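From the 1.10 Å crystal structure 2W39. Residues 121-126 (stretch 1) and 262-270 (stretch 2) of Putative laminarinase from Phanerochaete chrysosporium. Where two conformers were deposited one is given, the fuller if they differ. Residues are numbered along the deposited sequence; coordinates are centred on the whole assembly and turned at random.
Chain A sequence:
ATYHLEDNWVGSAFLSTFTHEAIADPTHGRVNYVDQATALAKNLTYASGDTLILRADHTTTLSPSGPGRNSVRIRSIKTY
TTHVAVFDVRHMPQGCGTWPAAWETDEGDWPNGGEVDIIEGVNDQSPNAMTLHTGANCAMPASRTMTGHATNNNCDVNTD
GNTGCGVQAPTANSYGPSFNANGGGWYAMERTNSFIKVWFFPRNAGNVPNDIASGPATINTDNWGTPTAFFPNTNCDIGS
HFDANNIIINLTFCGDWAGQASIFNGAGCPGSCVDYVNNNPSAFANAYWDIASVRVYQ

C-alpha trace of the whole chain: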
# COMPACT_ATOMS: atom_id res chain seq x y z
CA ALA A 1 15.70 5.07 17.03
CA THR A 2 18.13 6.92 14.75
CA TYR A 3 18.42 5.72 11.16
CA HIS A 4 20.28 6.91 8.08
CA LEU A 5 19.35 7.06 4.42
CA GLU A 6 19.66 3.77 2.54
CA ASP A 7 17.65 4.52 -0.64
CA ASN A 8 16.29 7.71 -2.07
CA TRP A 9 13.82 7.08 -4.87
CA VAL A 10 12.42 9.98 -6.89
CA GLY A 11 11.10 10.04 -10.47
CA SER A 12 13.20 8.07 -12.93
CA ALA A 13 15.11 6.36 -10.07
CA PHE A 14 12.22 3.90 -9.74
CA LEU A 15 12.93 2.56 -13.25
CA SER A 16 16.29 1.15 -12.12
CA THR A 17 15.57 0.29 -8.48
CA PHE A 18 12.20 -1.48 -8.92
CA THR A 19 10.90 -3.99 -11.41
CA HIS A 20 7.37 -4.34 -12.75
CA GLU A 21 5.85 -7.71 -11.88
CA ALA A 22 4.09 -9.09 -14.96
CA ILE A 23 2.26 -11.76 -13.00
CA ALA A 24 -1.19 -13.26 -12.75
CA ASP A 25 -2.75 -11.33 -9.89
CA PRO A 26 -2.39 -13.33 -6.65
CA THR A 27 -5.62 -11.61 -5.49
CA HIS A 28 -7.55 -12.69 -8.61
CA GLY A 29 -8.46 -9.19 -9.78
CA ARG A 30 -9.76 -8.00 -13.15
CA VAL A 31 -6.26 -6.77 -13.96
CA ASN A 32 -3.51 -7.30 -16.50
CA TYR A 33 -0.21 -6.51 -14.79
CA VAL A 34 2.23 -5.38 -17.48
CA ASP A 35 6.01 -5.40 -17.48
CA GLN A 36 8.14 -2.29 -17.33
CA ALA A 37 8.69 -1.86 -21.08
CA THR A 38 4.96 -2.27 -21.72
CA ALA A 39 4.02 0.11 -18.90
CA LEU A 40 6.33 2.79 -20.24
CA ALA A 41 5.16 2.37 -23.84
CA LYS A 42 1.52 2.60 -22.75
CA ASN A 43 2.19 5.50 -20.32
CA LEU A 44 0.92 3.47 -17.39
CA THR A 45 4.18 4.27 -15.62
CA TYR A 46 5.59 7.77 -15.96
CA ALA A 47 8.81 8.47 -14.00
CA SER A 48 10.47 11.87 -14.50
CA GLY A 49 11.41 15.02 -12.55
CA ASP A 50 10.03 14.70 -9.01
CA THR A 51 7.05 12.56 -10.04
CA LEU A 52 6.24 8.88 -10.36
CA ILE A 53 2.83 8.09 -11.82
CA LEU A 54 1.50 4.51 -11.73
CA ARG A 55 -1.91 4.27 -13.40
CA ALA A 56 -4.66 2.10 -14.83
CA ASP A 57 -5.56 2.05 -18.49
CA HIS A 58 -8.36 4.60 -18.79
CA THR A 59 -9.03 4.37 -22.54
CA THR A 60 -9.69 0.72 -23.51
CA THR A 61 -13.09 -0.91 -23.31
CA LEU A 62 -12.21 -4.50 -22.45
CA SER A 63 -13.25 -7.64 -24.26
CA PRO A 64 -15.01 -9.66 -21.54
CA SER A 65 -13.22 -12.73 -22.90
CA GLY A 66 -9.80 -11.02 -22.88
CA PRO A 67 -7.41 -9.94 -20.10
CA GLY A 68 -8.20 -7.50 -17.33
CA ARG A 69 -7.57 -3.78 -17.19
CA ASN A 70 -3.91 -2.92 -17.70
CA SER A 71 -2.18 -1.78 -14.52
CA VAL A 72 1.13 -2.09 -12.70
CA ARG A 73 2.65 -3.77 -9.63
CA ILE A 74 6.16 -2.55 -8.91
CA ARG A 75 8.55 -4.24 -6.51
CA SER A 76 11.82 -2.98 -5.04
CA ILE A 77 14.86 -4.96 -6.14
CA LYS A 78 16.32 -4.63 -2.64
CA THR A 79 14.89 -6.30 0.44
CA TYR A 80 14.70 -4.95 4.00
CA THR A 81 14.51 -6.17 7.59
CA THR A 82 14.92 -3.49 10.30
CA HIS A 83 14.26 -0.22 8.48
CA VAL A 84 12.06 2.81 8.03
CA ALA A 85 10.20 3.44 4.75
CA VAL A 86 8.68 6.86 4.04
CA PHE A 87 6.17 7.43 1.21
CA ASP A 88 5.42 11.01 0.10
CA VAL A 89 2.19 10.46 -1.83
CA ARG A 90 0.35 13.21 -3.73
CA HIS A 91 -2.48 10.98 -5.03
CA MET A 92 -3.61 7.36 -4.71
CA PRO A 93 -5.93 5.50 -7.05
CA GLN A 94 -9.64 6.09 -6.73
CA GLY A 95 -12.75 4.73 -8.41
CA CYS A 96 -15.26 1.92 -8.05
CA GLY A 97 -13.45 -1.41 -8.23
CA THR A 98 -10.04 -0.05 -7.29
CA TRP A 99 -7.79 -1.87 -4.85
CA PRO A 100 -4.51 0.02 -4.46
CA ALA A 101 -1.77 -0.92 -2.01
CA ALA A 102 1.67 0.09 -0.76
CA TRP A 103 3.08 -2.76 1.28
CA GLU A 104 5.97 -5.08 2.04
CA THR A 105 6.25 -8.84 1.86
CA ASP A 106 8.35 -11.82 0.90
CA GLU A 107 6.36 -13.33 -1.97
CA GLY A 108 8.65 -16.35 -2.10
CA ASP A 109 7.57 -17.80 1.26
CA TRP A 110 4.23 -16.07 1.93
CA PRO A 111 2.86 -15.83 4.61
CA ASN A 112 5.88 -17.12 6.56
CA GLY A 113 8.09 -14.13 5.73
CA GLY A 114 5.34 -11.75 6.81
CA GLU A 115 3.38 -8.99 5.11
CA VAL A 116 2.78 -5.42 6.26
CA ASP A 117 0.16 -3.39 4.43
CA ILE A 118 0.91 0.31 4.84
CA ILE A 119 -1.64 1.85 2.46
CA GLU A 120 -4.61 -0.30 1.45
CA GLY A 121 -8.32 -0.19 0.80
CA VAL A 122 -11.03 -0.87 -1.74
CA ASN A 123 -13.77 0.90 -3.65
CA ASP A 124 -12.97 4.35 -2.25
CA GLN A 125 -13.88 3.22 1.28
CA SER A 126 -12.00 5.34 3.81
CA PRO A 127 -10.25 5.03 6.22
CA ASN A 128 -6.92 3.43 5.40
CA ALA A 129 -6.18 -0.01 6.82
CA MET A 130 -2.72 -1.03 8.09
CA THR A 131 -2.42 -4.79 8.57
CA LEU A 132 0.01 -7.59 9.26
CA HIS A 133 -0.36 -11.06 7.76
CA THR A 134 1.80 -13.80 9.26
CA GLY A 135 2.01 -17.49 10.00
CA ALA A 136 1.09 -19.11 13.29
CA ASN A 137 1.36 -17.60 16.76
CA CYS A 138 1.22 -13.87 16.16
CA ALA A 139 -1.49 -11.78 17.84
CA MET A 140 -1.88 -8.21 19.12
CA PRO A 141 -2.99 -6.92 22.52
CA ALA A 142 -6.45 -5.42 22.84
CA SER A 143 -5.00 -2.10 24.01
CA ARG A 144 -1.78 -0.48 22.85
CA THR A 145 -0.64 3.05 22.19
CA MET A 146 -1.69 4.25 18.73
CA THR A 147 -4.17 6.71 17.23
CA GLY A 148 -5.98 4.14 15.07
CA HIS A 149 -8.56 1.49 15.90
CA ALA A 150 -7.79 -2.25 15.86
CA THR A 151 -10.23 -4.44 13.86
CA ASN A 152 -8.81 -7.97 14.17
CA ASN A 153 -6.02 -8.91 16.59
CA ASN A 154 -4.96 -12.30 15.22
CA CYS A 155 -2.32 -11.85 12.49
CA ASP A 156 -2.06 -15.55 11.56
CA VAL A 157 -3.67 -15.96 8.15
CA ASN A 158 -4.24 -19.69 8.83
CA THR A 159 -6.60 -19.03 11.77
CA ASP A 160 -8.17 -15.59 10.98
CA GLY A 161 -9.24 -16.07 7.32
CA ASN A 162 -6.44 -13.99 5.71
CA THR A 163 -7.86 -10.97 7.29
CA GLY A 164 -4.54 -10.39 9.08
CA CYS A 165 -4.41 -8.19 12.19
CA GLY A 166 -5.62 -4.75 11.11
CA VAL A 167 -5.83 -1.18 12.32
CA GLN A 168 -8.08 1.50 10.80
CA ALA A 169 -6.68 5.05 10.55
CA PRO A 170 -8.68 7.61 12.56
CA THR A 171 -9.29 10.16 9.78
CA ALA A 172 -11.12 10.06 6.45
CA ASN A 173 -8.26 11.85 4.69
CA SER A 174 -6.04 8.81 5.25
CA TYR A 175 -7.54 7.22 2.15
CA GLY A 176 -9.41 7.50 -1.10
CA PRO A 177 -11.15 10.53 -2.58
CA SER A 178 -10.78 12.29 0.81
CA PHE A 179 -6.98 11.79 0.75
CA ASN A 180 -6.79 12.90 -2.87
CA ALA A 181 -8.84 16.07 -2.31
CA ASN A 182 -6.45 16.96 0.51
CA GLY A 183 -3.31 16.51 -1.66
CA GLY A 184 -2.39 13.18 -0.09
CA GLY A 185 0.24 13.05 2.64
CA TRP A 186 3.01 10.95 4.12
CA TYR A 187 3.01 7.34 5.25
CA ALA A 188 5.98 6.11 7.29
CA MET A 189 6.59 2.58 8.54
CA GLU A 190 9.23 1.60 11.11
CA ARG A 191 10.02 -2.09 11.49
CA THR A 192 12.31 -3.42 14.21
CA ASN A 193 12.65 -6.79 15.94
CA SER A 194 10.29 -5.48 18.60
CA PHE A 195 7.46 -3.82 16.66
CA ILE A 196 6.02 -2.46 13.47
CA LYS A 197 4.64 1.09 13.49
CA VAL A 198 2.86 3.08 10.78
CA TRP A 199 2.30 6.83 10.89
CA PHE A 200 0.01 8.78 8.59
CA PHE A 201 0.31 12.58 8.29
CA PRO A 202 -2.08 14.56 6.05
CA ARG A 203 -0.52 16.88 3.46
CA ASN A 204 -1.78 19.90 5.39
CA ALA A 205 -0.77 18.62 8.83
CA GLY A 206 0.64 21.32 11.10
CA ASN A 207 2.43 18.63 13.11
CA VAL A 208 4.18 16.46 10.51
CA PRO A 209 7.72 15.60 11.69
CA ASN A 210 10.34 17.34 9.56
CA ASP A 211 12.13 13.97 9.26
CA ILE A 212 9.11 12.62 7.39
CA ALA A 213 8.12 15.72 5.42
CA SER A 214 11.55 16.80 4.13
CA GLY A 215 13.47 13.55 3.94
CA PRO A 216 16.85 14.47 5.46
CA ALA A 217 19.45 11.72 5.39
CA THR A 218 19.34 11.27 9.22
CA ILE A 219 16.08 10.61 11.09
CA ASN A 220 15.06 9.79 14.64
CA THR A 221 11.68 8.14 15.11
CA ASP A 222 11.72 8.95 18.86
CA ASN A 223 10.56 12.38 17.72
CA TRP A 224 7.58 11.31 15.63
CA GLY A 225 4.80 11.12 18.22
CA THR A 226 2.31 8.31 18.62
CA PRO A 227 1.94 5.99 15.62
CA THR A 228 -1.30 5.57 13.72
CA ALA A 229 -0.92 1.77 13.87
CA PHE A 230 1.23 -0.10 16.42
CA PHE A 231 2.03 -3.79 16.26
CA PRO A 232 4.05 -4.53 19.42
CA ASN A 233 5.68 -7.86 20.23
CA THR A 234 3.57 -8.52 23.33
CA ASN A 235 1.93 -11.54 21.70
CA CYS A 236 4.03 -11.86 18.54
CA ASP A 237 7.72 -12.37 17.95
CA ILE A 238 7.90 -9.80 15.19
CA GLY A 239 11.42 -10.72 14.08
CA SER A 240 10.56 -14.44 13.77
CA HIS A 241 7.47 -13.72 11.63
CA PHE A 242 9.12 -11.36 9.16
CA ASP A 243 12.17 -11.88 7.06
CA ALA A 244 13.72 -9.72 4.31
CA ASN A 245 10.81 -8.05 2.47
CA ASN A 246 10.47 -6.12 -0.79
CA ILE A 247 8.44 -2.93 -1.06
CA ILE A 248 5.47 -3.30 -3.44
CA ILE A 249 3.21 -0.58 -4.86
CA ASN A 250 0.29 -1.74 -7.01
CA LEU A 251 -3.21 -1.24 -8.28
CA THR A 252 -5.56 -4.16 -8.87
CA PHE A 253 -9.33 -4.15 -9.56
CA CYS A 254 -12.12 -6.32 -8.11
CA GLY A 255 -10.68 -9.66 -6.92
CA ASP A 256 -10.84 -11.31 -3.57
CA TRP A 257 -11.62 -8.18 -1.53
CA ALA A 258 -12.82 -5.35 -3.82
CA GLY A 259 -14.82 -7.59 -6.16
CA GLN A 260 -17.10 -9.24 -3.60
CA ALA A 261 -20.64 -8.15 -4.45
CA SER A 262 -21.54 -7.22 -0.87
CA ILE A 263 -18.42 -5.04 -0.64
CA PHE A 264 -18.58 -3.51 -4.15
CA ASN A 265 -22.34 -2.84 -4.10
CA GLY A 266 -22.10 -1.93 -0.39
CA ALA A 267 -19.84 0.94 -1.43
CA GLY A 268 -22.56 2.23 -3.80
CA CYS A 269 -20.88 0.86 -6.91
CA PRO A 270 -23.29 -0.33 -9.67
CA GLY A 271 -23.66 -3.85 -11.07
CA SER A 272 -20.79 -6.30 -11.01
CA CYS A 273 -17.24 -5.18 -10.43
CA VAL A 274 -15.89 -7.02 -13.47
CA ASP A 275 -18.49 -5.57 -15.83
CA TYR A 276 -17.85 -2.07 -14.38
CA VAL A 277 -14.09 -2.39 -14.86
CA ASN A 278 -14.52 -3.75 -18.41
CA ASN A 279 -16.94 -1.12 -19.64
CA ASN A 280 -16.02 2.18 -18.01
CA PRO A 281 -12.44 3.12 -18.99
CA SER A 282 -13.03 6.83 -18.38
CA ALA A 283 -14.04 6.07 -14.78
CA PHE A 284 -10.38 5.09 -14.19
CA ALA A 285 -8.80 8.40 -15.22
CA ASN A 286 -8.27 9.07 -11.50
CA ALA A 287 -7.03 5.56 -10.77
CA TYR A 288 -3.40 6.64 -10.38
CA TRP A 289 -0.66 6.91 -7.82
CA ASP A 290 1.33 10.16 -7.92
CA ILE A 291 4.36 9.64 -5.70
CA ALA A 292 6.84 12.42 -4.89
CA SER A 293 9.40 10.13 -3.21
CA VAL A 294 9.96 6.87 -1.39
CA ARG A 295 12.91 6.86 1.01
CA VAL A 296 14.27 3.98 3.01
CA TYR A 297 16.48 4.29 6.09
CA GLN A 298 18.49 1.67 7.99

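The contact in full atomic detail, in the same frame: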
# COMPACT_ATOMS: atom_id res chain seq x y z
N GLY A 121 -6.88 -0.20 0.65
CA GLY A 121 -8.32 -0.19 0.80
C GLY A 121 -8.96 -0.58 -0.52
O GLY A 121 -8.26 -0.98 -1.46
N VAL A 122 -10.29 -0.49 -0.56
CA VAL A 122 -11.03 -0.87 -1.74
C VAL A 122 -12.19 0.07 -1.99
O VAL A 122 -12.79 0.60 -1.04
CB VAL A 122 -11.61 -2.33 -1.62
CG1 VAL A 122 -10.49 -3.33 -1.49
CG2 VAL A 122 -12.59 -2.46 -0.47
N ASN A 123 -12.52 0.25 -3.26
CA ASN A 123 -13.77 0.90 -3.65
C ASN A 123 -13.99 2.23 -2.98
O ASN A 123 -15.13 2.58 -2.64
CB ASN A 123 -14.96 -0.04 -3.37
CG ASN A 123 -14.83 -1.35 -4.13
OD1 ASN A 123 -14.44 -1.35 -5.29
ND2 ASN A 123 -15.18 -2.46 -3.49
N ASP A 124 -12.91 3.00 -2.81
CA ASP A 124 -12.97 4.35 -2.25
C ASP A 124 -13.41 4.40 -0.78
O ASP A 124 -13.77 5.46 -0.27
CB ASP A 124 -13.83 5.28 -3.13
CG ASP A 124 -13.27 5.44 -4.52
OD1 ASP A 124 -12.03 5.41 -4.68
OD2 ASP A 124 -14.06 5.63 -5.48
N GLN A 125 -13.38 3.27 -0.09
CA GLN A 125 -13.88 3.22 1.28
C GLN A 125 -12.84 3.58 2.32
O GLN A 125 -12.08 2.75 2.79
CB GLN A 125 -14.48 1.85 1.58
CG GLN A 125 -15.63 1.47 0.67
CD GLN A 125 -16.74 2.48 0.71
OE1 GLN A 125 -17.47 2.56 1.71
NE2 GLN A 125 -16.90 3.25 -0.36
N SER A 126 -12.81 4.87 2.68
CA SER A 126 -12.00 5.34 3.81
C SER A 126 -12.50 4.70 5.10
O SER A 126 -13.65 4.25 5.16
CB SER A 126 -12.10 6.87 3.94
OG SER A 126 -11.38 7.53 2.91
N SER A 262 -21.09 -7.93 -2.06
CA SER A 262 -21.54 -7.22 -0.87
C SER A 262 -20.68 -5.98 -0.60
O SER A 262 -21.19 -4.95 -0.17
CB SER A 262 -21.57 -8.15 0.34
OG SER A 262 -20.27 -8.56 0.72
N ILE A 263 -19.39 -6.11 -0.88
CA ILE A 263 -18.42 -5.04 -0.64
C ILE A 263 -18.51 -3.98 -1.74
O ILE A 263 -18.61 -2.79 -1.45
CB ILE A 263 -16.99 -5.66 -0.51
CG1 ILE A 263 -16.97 -6.64 0.68
CG2 ILE A 263 -15.89 -4.60 -0.39
CD1 ILE A 263 -15.67 -7.38 0.89
N PHE A 264 -18.51 -4.41 -3.00
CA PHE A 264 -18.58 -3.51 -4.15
C PHE A 264 -19.92 -2.76 -4.17
O PHE A 264 -19.93 -1.53 -4.22
CB PHE A 264 -18.37 -4.33 -5.42
CG PHE A 264 -18.37 -3.53 -6.70
CD1 PHE A 264 -17.24 -2.80 -7.08
CD2 PHE A 264 -19.48 -3.55 -7.55
CE1 PHE A 264 -17.22 -2.08 -8.27
CE2 PHE A 264 -19.47 -2.83 -8.74
CZ PHE A 264 -18.35 -2.09 -9.11
N ASN A 265 -21.03 -3.49 -4.13
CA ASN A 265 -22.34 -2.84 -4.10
C ASN A 265 -22.58 -2.08 -2.80
O ASN A 265 -23.25 -1.05 -2.80
CB ASN A 265 -23.47 -3.83 -4.36
CG ASN A 265 -23.41 -4.45 -5.75
OD1 ASN A 265 -23.11 -3.77 -6.75
ND2 ASN A 265 -23.68 -5.74 -5.82
N GLY A 266 -22.01 -2.59 -1.70
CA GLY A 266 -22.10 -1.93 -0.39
C GLY A 266 -21.47 -0.55 -0.38
O GLY A 266 -21.84 0.31 0.43
N ALA A 267 -20.51 -0.35 -1.27
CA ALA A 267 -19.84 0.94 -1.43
C ALA A 267 -20.63 1.89 -2.33
O ALA A 267 -20.20 3.04 -2.55
CB ALA A 267 -18.43 0.72 -2.00
N GLY A 268 -21.76 1.43 -2.86
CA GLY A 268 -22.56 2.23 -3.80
C GLY A 268 -22.19 2.04 -5.26
O GLY A 268 -22.71 2.74 -6.13
N CYS A 269 -21.30 1.09 -5.54
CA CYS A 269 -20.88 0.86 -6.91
C CYS A 269 -21.90 -0.01 -7.65
O CYS A 269 -22.43 -0.96 -7.07
CB CYS A 269 -19.49 0.23 -6.92
SG CYS A 269 -18.23 1.28 -6.15
N PRO A 270 -22.21 0.33 -8.92
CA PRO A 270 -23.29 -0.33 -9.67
C PRO A 270 -22.91 -1.64 -10.36
O PRO A 270 -21.82 -1.75 -10.93
CB PRO A 270 -23.67 0.72 -10.72
CG PRO A 270 -22.38 1.44 -11.00
CD PRO A 270 -21.59 1.42 -9.71
O HOH W 1 -16.25 -1.59 -0.76
O HOH W 2 -17.40 4.09 -3.20
O HOH W 3 -19.32 4.81 -0.82

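The contact joins a tight turn to the end of a helix, and no direct hydrogen bond crosses it. Packing and three bridging waters do the work, over a modest 252 Å² of buried surface counted on both sides.

N123 is the centre of the arrangement. It sits at the second position of a type I' turn running from V122 to Q125, closed by Q125 N to V122 O at 2.9 Å. Its phi/psi of 52/37 lies in the left-handed region that asparagine tolerates better than most residues, and D124 follows at 66/16. This backbone points the CA-to-CB bond of N123 toward the helix end, and the m rotamer (chi1 -59°) carries the amide alongside F264. N123 ND2 comes to 3.6 Å from F264 CA and 3.8 Å from I263 CG2, while N123 OD1 lies 3.6 Å from F264 CD1, at the edge of the ring and near its plane. The amide is buried but not left unpaired: both of its polar atoms are hydrogen-bonded elsewhere in the structure, and ND2 also donates to water 1 (3.1 Å), which in turn donates to I263 O at 2.7 Å.

N123 CB also packs 3.8 Å from A267 CB. The A267 methyl points toward the turn and touches two of its side chains, N123 through CB and Q125, whose NE2 lies 3.4 Å from A267 CB; the small side chain lets both come close. Q125 gets there by folding back, with chi1 and chi2 both m and chi3 at -71°. The reward is a nearly straight hydrogen bond from Q125 NE2 to N123 O (3.0 Å, 169°), so the side chain braces its own turn while covering the methyl.

Water links the same groups again. Water 2 donates to N123 O (2.8 Å) and to A267 O (3.1 Å); water 3 accepts from Q125 NE2 (2.9 Å) and donates to A267 O (2.6 Å). A267 O is thus served by two waters.

At the other flank, V122 (chi1 m) sets CG2 3.9 Å from I263 CG2, the one apolar side-chain pair in the contact; I263 makes it although its CA-to-CB bond points sideways.

A267 lies just past the helix, at its C-terminal end, and G268 follows it out of helical phi/psi. G268, at phi 90°, forms a Schellman motif, with C269 N to F264 O at 3.2 Å as one of the closing bonds. A CB there would jam against the preceding carbonyl oxygen, so the backbone itself calls for glycine.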